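PDB 4XDN: MAU2 chromatid cohesion factor homolog from Saccharomyces cerevisiae, which forms a complex with Scc2 that is required for cohesin to associate with chromosomes, and so acts in sister chromatid cohesion. Local coordinates for residues A[33-37]-A[86-90]; A[95-99]-A[367-371]; A[395-399]-A[596-600]. All blocks are in the same frame, centred on the assembly; numbering follows the deposited sequence.

Contacts 1 and 2 are neighbours, with centres 15 Å apart and nearest atoms about 6 Å apart; helix 81-98 serves both, presenting its middle to helix 29-45 in contact 1 and its last turn to the start of helix 369-398 in contact 2. That long helix then leads to contact 3, where its C-terminal end meets the loop before helix 601-618. Centre to centre, contact 3 lies 48 Å from contact 2 and 62 Å from contact 1, on the other side of the chain's centre. Residues of all three contacts touch the chain of another protein in the assembly, presumably Scc2.

Contact 1 (A[33-37]-A[86-90]); sequences YHLAQ and KVTFE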
ATOM      1  N   TYR A  33      26.560 -19.149 -27.371  1.00 34.06           N
ATOM      2  CA  TYR A  33      26.169 -17.950 -26.643  1.00 31.76           C
ATOM      3  C   TYR A  33      24.876 -17.364 -27.200  1.00 31.04           C
ATOM      4  O   TYR A  33      23.975 -17.006 -26.444  1.00 30.98           O
ATOM      5  CB  TYR A  33      27.290 -16.907 -26.699  1.00 30.11           C
ATOM      6  CG  TYR A  33      26.933 -15.584 -26.065  1.00 29.59           C
ATOM      7  CD1 TYR A  33      26.662 -15.492 -24.704  1.00 32.49           C
ATOM      8  CD2 TYR A  33      26.875 -14.422 -26.824  1.00 29.55           C
ATOM      9  CE1 TYR A  33      26.336 -14.280 -24.118  1.00 32.10           C
ATOM     10  CE2 TYR A  33      26.551 -13.204 -26.248  1.00 32.54           C
ATOM     11  CZ  TYR A  33      26.284 -13.140 -24.895  1.00 33.71           C
ATOM     12  OH  TYR A  33      25.962 -11.932 -24.320  1.00 36.12           O
ATOM     13  N   HIS A  34      24.788 -17.275 -28.524  1.00 29.01           N
ATOM     14  CA  HIS A  34      23.605 -16.716 -29.172  1.00 32.32           C
ATOM     15  C   HIS A  34      22.393 -17.631 -29.030  1.00 31.90           C
ATOM     16  O   HIS A  34      21.260 -17.157 -28.990  1.00 34.35           O
ATOM     17  CB  HIS A  34      23.883 -16.437 -30.652  1.00 33.67           C
ATOM     18  CG  HIS A  34      24.880 -15.347 -30.881  1.00 37.59           C
ATOM     19  ND1 HIS A  34      25.252 -14.455 -29.887  1.00 38.27           N
ATOM     20  CD2 HIS A  34      25.599 -14.998 -31.973  1.00 38.34           C
ATOM     21  CE1 HIS A  34      26.149 -13.615 -30.359  1.00 40.03           C
ATOM     22  NE2 HIS A  34      26.368 -13.914 -31.633  1.00 39.99           N
ATOM     23  N   LEU A  35      22.629 -18.938 -28.955  1.00 29.52           N
ATOM     24  CA  LEU A  35      21.546 -19.886 -28.726  1.00 29.33           C
ATOM     25  C   LEU A  35      20.959 -19.704 -27.333  1.00 29.66           C
ATOM     26  O   LEU A  35      19.740 -19.721 -27.156  1.00 30.34           O
ATOM     27  CB  LEU A  35      22.031 -21.326 -28.906  1.00 28.82           C
ATOM     28  CG  LEU A  35      22.121 -21.837 -30.344  1.00 29.48           C
ATOM     29  CD1 LEU A  35      22.863 -23.160 -30.384  1.00 28.77           C
ATOM     30  CD2 LEU A  35      20.735 -21.982 -30.956  1.00 31.23           C
ATOM     31  N   ALA A  36      21.836 -19.541 -26.347  1.00 30.22           N
ATOM     32  CA  ALA A  36      21.412 -19.274 -24.978  1.00 29.73           C
ATOM     33  C   ALA A  36      20.552 -18.018 -24.934  1.00 28.36           C
ATOM     34  O   ALA A  36      19.566 -17.953 -24.203  1.00 29.82           O
ATOM     35  CB  ALA A  36      22.619 -19.123 -24.063  1.00 30.28           C
ATOM     36  N   GLN A  37      20.935 -17.022 -25.727  1.00 27.13           N
ATOM     37  CA  GLN A  37      20.180 -15.780 -25.812  1.00 29.50           C
ATOM     38  C   GLN A  37      18.865 -15.982 -26.560  1.00 32.18           C
ATOM     39  O   GLN A  37      17.834 -15.434 -26.163  1.00 34.62           O
ATOM     40  CB  GLN A  37      21.011 -14.694 -26.498  1.00 28.61           C
ATOM     41  CG  GLN A  37      22.182 -14.190 -25.663  1.00 30.57           C
ATOM     42  CD  GLN A  37      22.874 -12.992 -26.286  1.00 34.06           C
ATOM     43  OE1 GLN A  37      23.030 -12.914 -27.504  1.00 37.28           O
ATOM     44  NE2 GLN A  37      23.289 -12.048 -25.449  1.00 36.44           N
ATOM     45  N   LYS A  86      29.933 -11.407 -18.265  1.00 32.60           N
ATOM     46  CA  LYS A  86      28.710 -11.236 -19.041  1.00 33.14           C
ATOM     47  C   LYS A  86      27.859 -12.499 -19.015  1.00 32.73           C
ATOM     48  O   LYS A  86      26.661 -12.442 -18.731  1.00 33.95           O
ATOM     49  CB  LYS A  86      29.050 -10.857 -20.484  1.00 37.26           C
ATOM     50  CG  LYS A  86      27.856 -10.431 -21.329  1.00 41.80           C
ATOM     51  CD  LYS A  86      27.173  -9.191 -20.759  1.00 45.84           C
ATOM     52  CE  LYS A  86      26.199  -8.569 -21.748  1.00 48.96           C
ATOM     53  NZ  LYS A  86      24.964  -9.376 -21.921  1.00 52.43           N
ATOM     54  N   VAL A  87      28.485 -13.638 -19.305  1.00 32.23           N
ATOM     55  CA  VAL A  87      27.787 -14.919 -19.324  1.00 31.80           C
ATOM     56  C   VAL A  87      27.176 -15.241 -17.963  1.00 29.71           C
ATOM     57  O   VAL A  87      26.018 -15.652 -17.875  1.00 26.46           O
ATOM     58  CB  VAL A  87      28.735 -16.071 -19.739  1.00 33.42           C
ATOM     59  CG1 VAL A  87      28.055 -17.432 -19.564  1.00 34.37           C
ATOM     60  CG2 VAL A  87      29.190 -15.891 -21.183  1.00 33.19           C
ATOM     61  N   THR A  88      27.960 -15.056 -16.906  1.00 28.81           N
ATOM     62  CA  THR A  88      27.505 -15.374 -15.559  1.00 28.35           C
ATOM     63  C   THR A  88      26.318 -14.504 -15.164  1.00 26.15           C
ATOM     64  O   THR A  88      25.348 -14.998 -14.593  1.00 27.79           O
ATOM     65  CB  THR A  88      28.638 -15.194 -14.532  1.00 27.98           C
ATOM     66  OG1 THR A  88      29.717 -16.076 -14.861  1.00 28.89           O
ATOM     67  CG2 THR A  88      28.153 -15.506 -13.118  1.00 28.58           C
ATOM     68  N   PHE A  89      26.398 -13.213 -15.475  1.00 26.98           N
ATOM     69  CA  PHE A  89      25.328 -12.277 -15.144  1.00 26.59           C
ATOM     70  C   PHE A  89      24.023 -12.633 -15.860  1.00 27.21           C
ATOM     71  O   PHE A  89      22.962 -12.661 -15.236  1.00 25.30           O
ATOM     72  CB  PHE A  89      25.741 -10.842 -15.495  1.00 26.87           C
ATOM     73  CG  PHE A  89      26.817 -10.270 -14.600  1.00 31.46           C
ATOM     74  CD1 PHE A  89      27.005 -10.739 -13.306  1.00 32.48           C
ATOM     75  CD2 PHE A  89      27.636  -9.250 -15.057  1.00 32.33           C
ATOM     76  CE1 PHE A  89      27.991 -10.205 -12.494  1.00 31.24           C
ATOM     77  CE2 PHE A  89      28.623  -8.715 -14.248  1.00 33.09           C
ATOM     78  CZ  PHE A  89      28.799  -9.192 -12.966  1.00 33.08           C
ATOM     79  N   GLU A  90      24.099 -12.907 -17.160  1.00 27.93           N
ATOM     80  CA  GLU A  90      22.911 -13.273 -17.926  1.00 27.26           C
ATOM     81  C   GLU A  90      22.313 -14.571 -17.402  1.00 27.72           C
ATOM     82  O   GLU A  90      21.097 -14.686 -17.242  1.00 27.85           O
ATOM     83  CB  GLU A  90      23.243 -13.417 -19.410  1.00 26.98           C
ATOM     84  CG  GLU A  90      23.515 -12.106 -20.116  1.00 30.07           C
ATOM     85  CD  GLU A  90      23.830 -12.300 -21.584  1.00 31.57           C
ATOM     86  OE1 GLU A  90      22.956 -12.800 -22.321  1.00 33.07           O
ATOM     87  OE2 GLU A  90      24.956 -11.958 -22.000  1.00 33.28           O
TER
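Tyr33 and Gln37, one turn apart on helix 29-45, both donate to the carboxylate of Glu90 on helix 81-98. The tyrosine OH gives a short bond of 2.5 Å to Glu90 OE2, on the syn lone pair of that oxygen; the carboxylate meets the ring at its edge, the two planes nearly perpendicular. With CG of Tyr33 anti to the backbone N (chi1 175°), the ring reaches across to place that hydroxyl. Gln37 NE2 binds the other oxygen, Glu90 OE1, at 3.2 Å and almost straight (169°), while its CG lies over one face of the Tyr33 ring, toward the rim.

OE2 has a second donor from its own helix: Lys86 NZ, 2.6 Å away, comes from above the carboxylate plane in a salt bridge. OE1 is likewise shared, with Arg40. Val87 CG2 adds a loose apolar touch, 4.4 Å from Tyr33 CD1. The axes of the two segments come no closer than 12.0 Å, at 19° to each other: a polar bridge between near-parallel helices of a helical-repeat protein, both touching Phe70 of helix 53-76.

Each oxygen of this buried carboxylate is held by one neutral and one cationic donor, a setting likely to keep Glu90 ionised.

Contact 2 (A[95-99]-A[367-371]); sequences LIQET and VSMNE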
ATOM      1  N   LEU A  95      18.451 -17.554 -13.199  1.00 24.81           N
ATOM      2  CA  LEU A  95      18.328 -18.336 -11.976  1.00 26.91           C
ATOM      3  C   LEU A  95      17.503 -17.570 -10.946  1.00 26.95           C
ATOM      4  O   LEU A  95      16.678 -18.142 -10.236  1.00 25.77           O
ATOM      5  CB  LEU A  95      19.706 -18.668 -11.401  1.00 28.86           C
ATOM      6  CG  LEU A  95      20.591 -19.610 -12.218  1.00 28.74           C
ATOM      7  CD1 LEU A  95      21.960 -19.730 -11.571  1.00 29.39           C
ATOM      8  CD2 LEU A  95      19.950 -20.984 -12.360  1.00 29.82           C
ATOM      9  N   ILE A  96      17.730 -16.264 -10.891  1.00 25.81           N
ATOM     10  CA  ILE A  96      17.075 -15.404  -9.918  1.00 26.30           C
ATOM     11  C   ILE A  96      15.602 -15.181 -10.264  1.00 28.13           C
ATOM     12  O   ILE A  96      14.747 -15.159  -9.376  1.00 31.78           O
ATOM     13  CB  ILE A  96      17.810 -14.046  -9.824  1.00 26.48           C
ATOM     14  CG1 ILE A  96      19.195 -14.253  -9.207  1.00 29.24           C
ATOM     15  CG2 ILE A  96      17.020 -13.047  -8.987  1.00 28.81           C
ATOM     16  CD1 ILE A  96      20.091 -13.030  -9.249  1.00 30.44           C
ATOM     17  N   GLN A  97      15.306 -15.025 -11.550  1.00 25.95           N
ATOM     18  CA  GLN A  97      13.961 -14.656 -11.985  1.00 26.05           C
ATOM     19  C   GLN A  97      13.076 -15.849 -12.349  1.00 24.26           C
ATOM     20  O   GLN A  97      11.851 -15.730 -12.345  1.00 26.36           O
ATOM     21  CB  GLN A  97      14.042 -13.709 -13.183  1.00 26.27           C
ATOM     22  CG  GLN A  97      14.644 -12.350 -12.859  1.00 30.12           C
ATOM     23  CD  GLN A  97      14.578 -11.393 -14.033  1.00 35.95           C
ATOM     24  OE1 GLN A  97      14.041 -11.725 -15.091  1.00 36.45           O
ATOM     25  NE2 GLN A  97      15.126 -10.196 -13.854  1.00 39.98           N
ATOM     26  N   GLU A  98      13.689 -16.990 -12.654  1.00 23.48           N
ATOM     27  CA  GLU A  98      12.946 -18.137 -13.181  1.00 25.26           C
ATOM     28  C   GLU A  98      12.925 -19.339 -12.234  1.00 27.16           C
ATOM     29  O   GLU A  98      12.070 -20.213 -12.372  1.00 29.92           O
ATOM     30  CB  GLU A  98      13.534 -18.562 -14.532  1.00 24.50           C
ATOM     31  CG  GLU A  98      13.730 -17.412 -15.517  1.00 26.19           C
ATOM     32  CD  GLU A  98      12.429 -16.704 -15.869  1.00 29.26           C
ATOM     33  OE1 GLU A  98      11.357 -17.341 -15.789  1.00 30.07           O
ATOM     34  OE2 GLU A  98      12.481 -15.509 -16.227  1.00 29.94           O
ATOM     35  N   THR A  99      13.850 -19.371 -11.275  1.00 25.92           N
ATOM     36  CA  THR A  99      14.039 -20.543 -10.417  1.00 24.81           C
ATOM     37  C   THR A  99      14.065 -20.204  -8.927  1.00 24.36           C
ATOM     38  O   THR A  99      13.974 -19.039  -8.541  1.00 22.30           O
ATOM     39  CB  THR A  99      15.362 -21.270 -10.755  1.00 25.47           C
ATOM     40  OG1 THR A  99      16.476 -20.468 -10.344  1.00 26.09           O
ATOM     41  CG2 THR A  99      15.469 -21.547 -12.248  1.00 24.37           C
ATOM     42  N   VAL A 367      10.292  -9.504 -20.724  1.00 34.53           N
ATOM     43  CA  VAL A 367      10.405  -9.706 -19.288  1.00 31.80           C
ATOM     44  C   VAL A 367       9.931 -11.100 -18.922  1.00 30.81           C
ATOM     45  O   VAL A 367       9.181 -11.729 -19.669  1.00 33.21           O
ATOM     46  CB  VAL A 367       9.588  -8.665 -18.509  1.00 31.23           C
ATOM     47  CG1 VAL A 367      10.196  -7.287 -18.681  1.00 32.18           C
ATOM     48  CG2 VAL A 367       8.129  -8.674 -18.966  1.00 30.32           C
ATOM     49  N   SER A 368      10.377 -11.575 -17.767  1.00 29.05           N
ATOM     50  CA  SER A 368      10.003 -12.894 -17.291  1.00 27.76           C
ATOM     51  C   SER A 368       8.491 -13.040 -17.211  1.00 30.52           C
ATOM     52  O   SER A 368       7.774 -12.078 -16.922  1.00 29.11           O
ATOM     53  CB  SER A 368      10.622 -13.158 -15.918  1.00 25.28           C
ATOM     54  OG  SER A 368      10.283 -14.448 -15.449  1.00 27.89           O
ATOM     55  N   MET A 369       8.009 -14.246 -17.488  1.00 32.43           N
ATOM     56  CA  MET A 369       6.617 -14.580 -17.241  1.00 31.32           C
ATOM     57  C   MET A 369       6.274 -14.243 -15.793  1.00 28.67           C
ATOM     58  O   MET A 369       5.170 -13.797 -15.490  1.00 26.05           O
ATOM     59  CB  MET A 369       6.365 -16.061 -17.524  1.00 32.19           C
ATOM     60  CG  MET A 369       4.967 -16.560 -17.157  1.00 31.43           C
ATOM     61  SD  MET A 369       4.926 -18.347 -16.950  1.00 43.19           S
ATOM     62  CE  MET A 369       5.860 -18.530 -15.430  1.00 34.33           C
ATOM     63  N   ASN A 370       7.239 -14.453 -14.904  1.00 25.58           N
ATOM     64  CA  ASN A 370       7.028 -14.237 -13.481  1.00 26.92           C
ATOM     65  C   ASN A 370       6.891 -12.756 -13.127  1.00 28.52           C
ATOM     66  O   ASN A 370       6.267 -12.410 -12.126  1.00 28.57           O
ATOM     67  CB  ASN A 370       8.168 -14.871 -12.687  1.00 26.60           C
ATOM     68  CG  ASN A 370       8.211 -16.382 -12.844  1.00 29.45           C
ATOM     69  OD1 ASN A 370       7.314 -17.090 -12.383  1.00 31.40           O
ATOM     70  ND2 ASN A 370       9.257 -16.882 -13.493  1.00 31.01           N
ATOM     71  N   GLU A 371       7.468 -11.885 -13.948  1.00 28.84           N
ATOM     72  CA  GLU A 371       7.254 -10.451 -13.794  1.00 29.68           C
ATOM     73  C   GLU A 371       5.814 -10.111 -14.165  1.00 29.48           C
ATOM     74  O   GLU A 371       5.144  -9.358 -13.460  1.00 25.65           O
ATOM     75  CB  GLU A 371       8.234  -9.650 -14.656  1.00 36.17           C
ATOM     76  CG  GLU A 371       7.948  -8.149 -14.711  1.00 45.99           C
ATOM     77  CD  GLU A 371       7.910  -7.495 -13.337  1.00 55.74           C
ATOM     78  OE1 GLU A 371       8.605  -7.983 -12.418  1.00 59.72           O
ATOM     79  OE2 GLU A 371       7.184  -6.489 -13.176  1.00 59.03           O
TER
HETATM   80  O   HOH W   1      12.538 -10.164 -16.452  1.00 51.42           O
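Ser368 OG donates to Glu98 OE2 at 2.6 Å, approaching on the syn side of the carboxylate but 30° out of its plane. The serine comes in close enough that its CB also lies only 3.0 Å from Glu98 OE2. Beside this bond, Asn370 ND2 stands 3.1 Å from Glu98 OE1, with the amide and carboxylate planes turned 41° against each other. A water also joins the segments, donating to Gln97 OE1 and accepting from Ser368 N.

The same serine oxygen works inward as well. Ser368 is the N-cap of helix 369-398, and its OG accepts from Asn370 N at 3.1 Å; Asn370 ND2 also donates to it, at 3.3 Å. The cap therefore ties the start of one long helix to the last turn of another, 81-98, within what is, as in other Scc4/Mau2 proteins, a largely helical superhelix of the tetratricopeptide-repeat kind. Replacing Ser368 by alanine is likely to leave Glu98 OE2 without its hydroxyl donor and the first turn of helix 369-398 without its cap.

Glu98 reaches the serine because its chain folds back at chi2 (-61°). Tyr59 of helix 53-76 joins the same cluster, its OH bonded to Glu98 OE1 and to Met369 N. Asn370 ND2 is hydrogen-bonded to the OH of Tyr60, on the same helix. Further out, the backbone of Glu98 hydrogen-bonds to the chain of another protein, and Met369 packs on an apolar side chain of that same partner.

Contact 3 (A[395-399]-A[596-600]); sequences TLLKG and QQGGM
The carboxamide of Gln597 lies flat against the helix end, with Leu396 O over one of its faces, 3.4 Å from Gln597 CD and displaced toward OE1. That puts two acceptors together, Leu396 O and Gln597 OE1 at 3.2 Å, with no bond between them. The Leu396 side chain runs alongside the glutamine, pointing the same way and bringing CD2 to 4.1 Å from OE1. Cys336, Tyr337 and Leu562 also pack on Gln597.

The direct bond is between backbones: Gly598 N donates to Leu397 O at 2.8 Å, nearly straight at the hydrogen (173°) though tilted from the carbonyl plane. Lacking a side chain, Gly598 can bring its CA to 3.4 Å from Lys398 O in a CH...O contact. Gly399, the first residue to leave helical geometry, with positive phi, in turn lies against Gly598 and Gly599. One water donates to both Leu396 O and Gly598 O, at 2.8 and 2.9 Å.

Successive carbonyls at the C-terminus of helix 369-398 are therefore met by a water, a loop N-H and a glycine CA-H, so that the loop before helix 601-618 docks on the helix end through backbone chemistry.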
ATOM      1  N   THR A 395     -22.279   0.403   2.841  1.00 34.71           N
ATOM      2  CA  THR A 395     -22.452   0.317   4.286  1.00 34.92           C
ATOM      3  C   THR A 395     -22.668   1.702   4.881  1.00 34.67           C
ATOM      4  O   THR A 395     -23.528   1.890   5.744  1.00 34.80           O
ATOM      5  CB  THR A 395     -21.236  -0.355   4.961  1.00 34.40           C
ATOM      6  OG1 THR A 395     -21.084  -1.687   4.458  1.00 33.96           O
ATOM      7  CG2 THR A 395     -21.411  -0.416   6.474  1.00 33.82           C
ATOM      8  N   LEU A 396     -21.885   2.670   4.417  1.00 34.65           N
ATOM      9  CA  LEU A 396     -22.053   4.056   4.836  1.00 35.71           C
ATOM     10  C   LEU A 396     -23.427   4.580   4.439  1.00 35.26           C
ATOM     11  O   LEU A 396     -24.086   5.277   5.211  1.00 36.13           O
ATOM     12  CB  LEU A 396     -20.969   4.940   4.220  1.00 38.32           C
ATOM     13  CG  LEU A 396     -19.791   5.322   5.116  1.00 42.41           C
ATOM     14  CD1 LEU A 396     -18.710   5.991   4.286  1.00 44.27           C
ATOM     15  CD2 LEU A 396     -20.246   6.241   6.239  1.00 44.18           C
ATOM     16  N   LEU A 397     -23.853   4.239   3.227  1.00 34.51           N
ATOM     17  CA  LEU A 397     -25.103   4.755   2.682  1.00 35.78           C
ATOM     18  C   LEU A 397     -26.322   4.143   3.363  1.00 35.02           C
ATOM     19  O   LEU A 397     -27.275   4.850   3.683  1.00 36.19           O
ATOM     20  CB  LEU A 397     -25.168   4.495   1.173  1.00 37.55           C
ATOM     21  CG  LEU A 397     -26.430   4.985   0.454  1.00 41.45           C
ATOM     22  CD1 LEU A 397     -26.547   6.502   0.525  1.00 40.80           C
ATOM     23  CD2 LEU A 397     -26.443   4.506  -0.996  1.00 43.61           C
ATOM     24  N   LYS A 398     -26.282   2.832   3.592  1.00 32.68           N
ATOM     25  CA  LYS A 398     -27.466   2.091   4.028  1.00 35.96           C
ATOM     26  C   LYS A 398     -27.482   1.776   5.524  1.00 36.18           C
ATOM     27  O   LYS A 398     -28.542   1.522   6.097  1.00 36.80           O
ATOM     28  CB  LYS A 398     -27.580   0.785   3.237  1.00 38.52           C
ATOM     29  CG  LYS A 398     -27.733   0.978   1.734  1.00 43.14           C
ATOM     30  CD  LYS A 398     -28.935   1.851   1.417  1.00 50.26           C
ATOM     31  CE  LYS A 398     -29.362   1.723  -0.036  1.00 55.92           C
ATOM     32  NZ  LYS A 398     -30.641   2.450  -0.288  1.00 59.64           N
ATOM     33  N   GLY A 399     -26.313   1.785   6.156  1.00 34.46           N
ATOM     34  CA  GLY A 399     -26.220   1.441   7.562  1.00 34.12           C
ATOM     35  C   GLY A 399     -26.412  -0.047   7.784  1.00 35.19           C
ATOM     36  O   GLY A 399     -27.083  -0.468   8.728  1.00 38.12           O
ATOM     37  N   GLN A 596     -30.047  11.534   5.350  1.00 33.13           N
ATOM     38  CA  GLN A 596     -29.236  11.335   4.152  1.00 36.88           C
ATOM     39  C   GLN A 596     -28.620   9.936   4.066  1.00 35.07           C
ATOM     40  O   GLN A 596     -28.246   9.491   2.982  1.00 37.35           O
ATOM     41  CB  GLN A 596     -28.128  12.389   4.093  1.00 41.25           C
ATOM     42  CG  GLN A 596     -28.624  13.828   4.067  1.00 45.02           C
ATOM     43  CD  GLN A 596     -28.918  14.323   2.666  1.00 51.98           C
ATOM     44  OE1 GLN A 596     -28.248  15.227   2.164  1.00 55.88           O
ATOM     45  NE2 GLN A 596     -29.925  13.740   2.027  1.00 53.60           N
ATOM     46  N   GLN A 597     -28.520   9.248   5.201  1.00 32.25           N
ATOM     47  CA  GLN A 597     -27.966   7.895   5.240  1.00 33.65           C
ATOM     48  C   GLN A 597     -28.791   6.985   6.141  1.00 35.13           C
ATOM     49  O   GLN A 597     -29.414   7.446   7.097  1.00 34.29           O
ATOM     50  CB  GLN A 597     -26.511   7.917   5.725  1.00 31.42           C
ATOM     51  CG  GLN A 597     -25.543   8.587   4.765  1.00 31.91           C
ATOM     52  CD  GLN A 597     -24.136   8.706   5.333  1.00 32.84           C
ATOM     53  OE1 GLN A 597     -23.854   8.233   6.434  1.00 34.68           O
ATOM     54  NE2 GLN A 597     -23.248   9.339   4.578  1.00 28.92           N
ATOM     55  N   GLY A 598     -28.786   5.691   5.833  1.00 35.43           N
ATOM     56  CA  GLY A 598     -29.462   4.708   6.660  1.00 35.36           C
ATOM     57  C   GLY A 598     -28.692   4.448   7.942  1.00 33.29           C
ATOM     58  O   GLY A 598     -27.532   4.837   8.062  1.00 32.24           O
ATOM     59  N   GLY A 599     -29.337   3.793   8.903  1.00 32.23           N
ATOM     60  CA  GLY A 599     -28.701   3.472  10.171  1.00 33.63           C
ATOM     61  C   GLY A 599     -28.607   4.651  11.129  1.00 31.53           C
ATOM     62  O   GLY A 599     -27.978   4.549  12.181  1.00 32.33           O
ATOM     63  N   MET A 600     -29.246   5.761  10.774  1.00 29.45           N
ATOM     64  CA  MET A 600     -29.131   7.007  11.532  1.00 30.22           C
ATOM     65  C   MET A 600     -30.350   7.313  12.409  1.00 29.81           C
ATOM     66  O   MET A 600     -30.456   8.404  12.962  1.00 28.64           O
ATOM     67  CB  MET A 600     -28.906   8.174  10.566  1.00 31.26           C
ATOM     68  CG  MET A 600     -27.576   8.121   9.831  1.00 32.17           C
ATOM     69  SD  MET A 600     -26.193   8.516  10.912  1.00 33.17           S
ATOM     70  CE  MET A 600     -26.340  10.298  11.012  1.00 45.75           C
TER
HETATM   71  O   HOH W   2     -24.660   5.167   7.957  1.00 35.95           O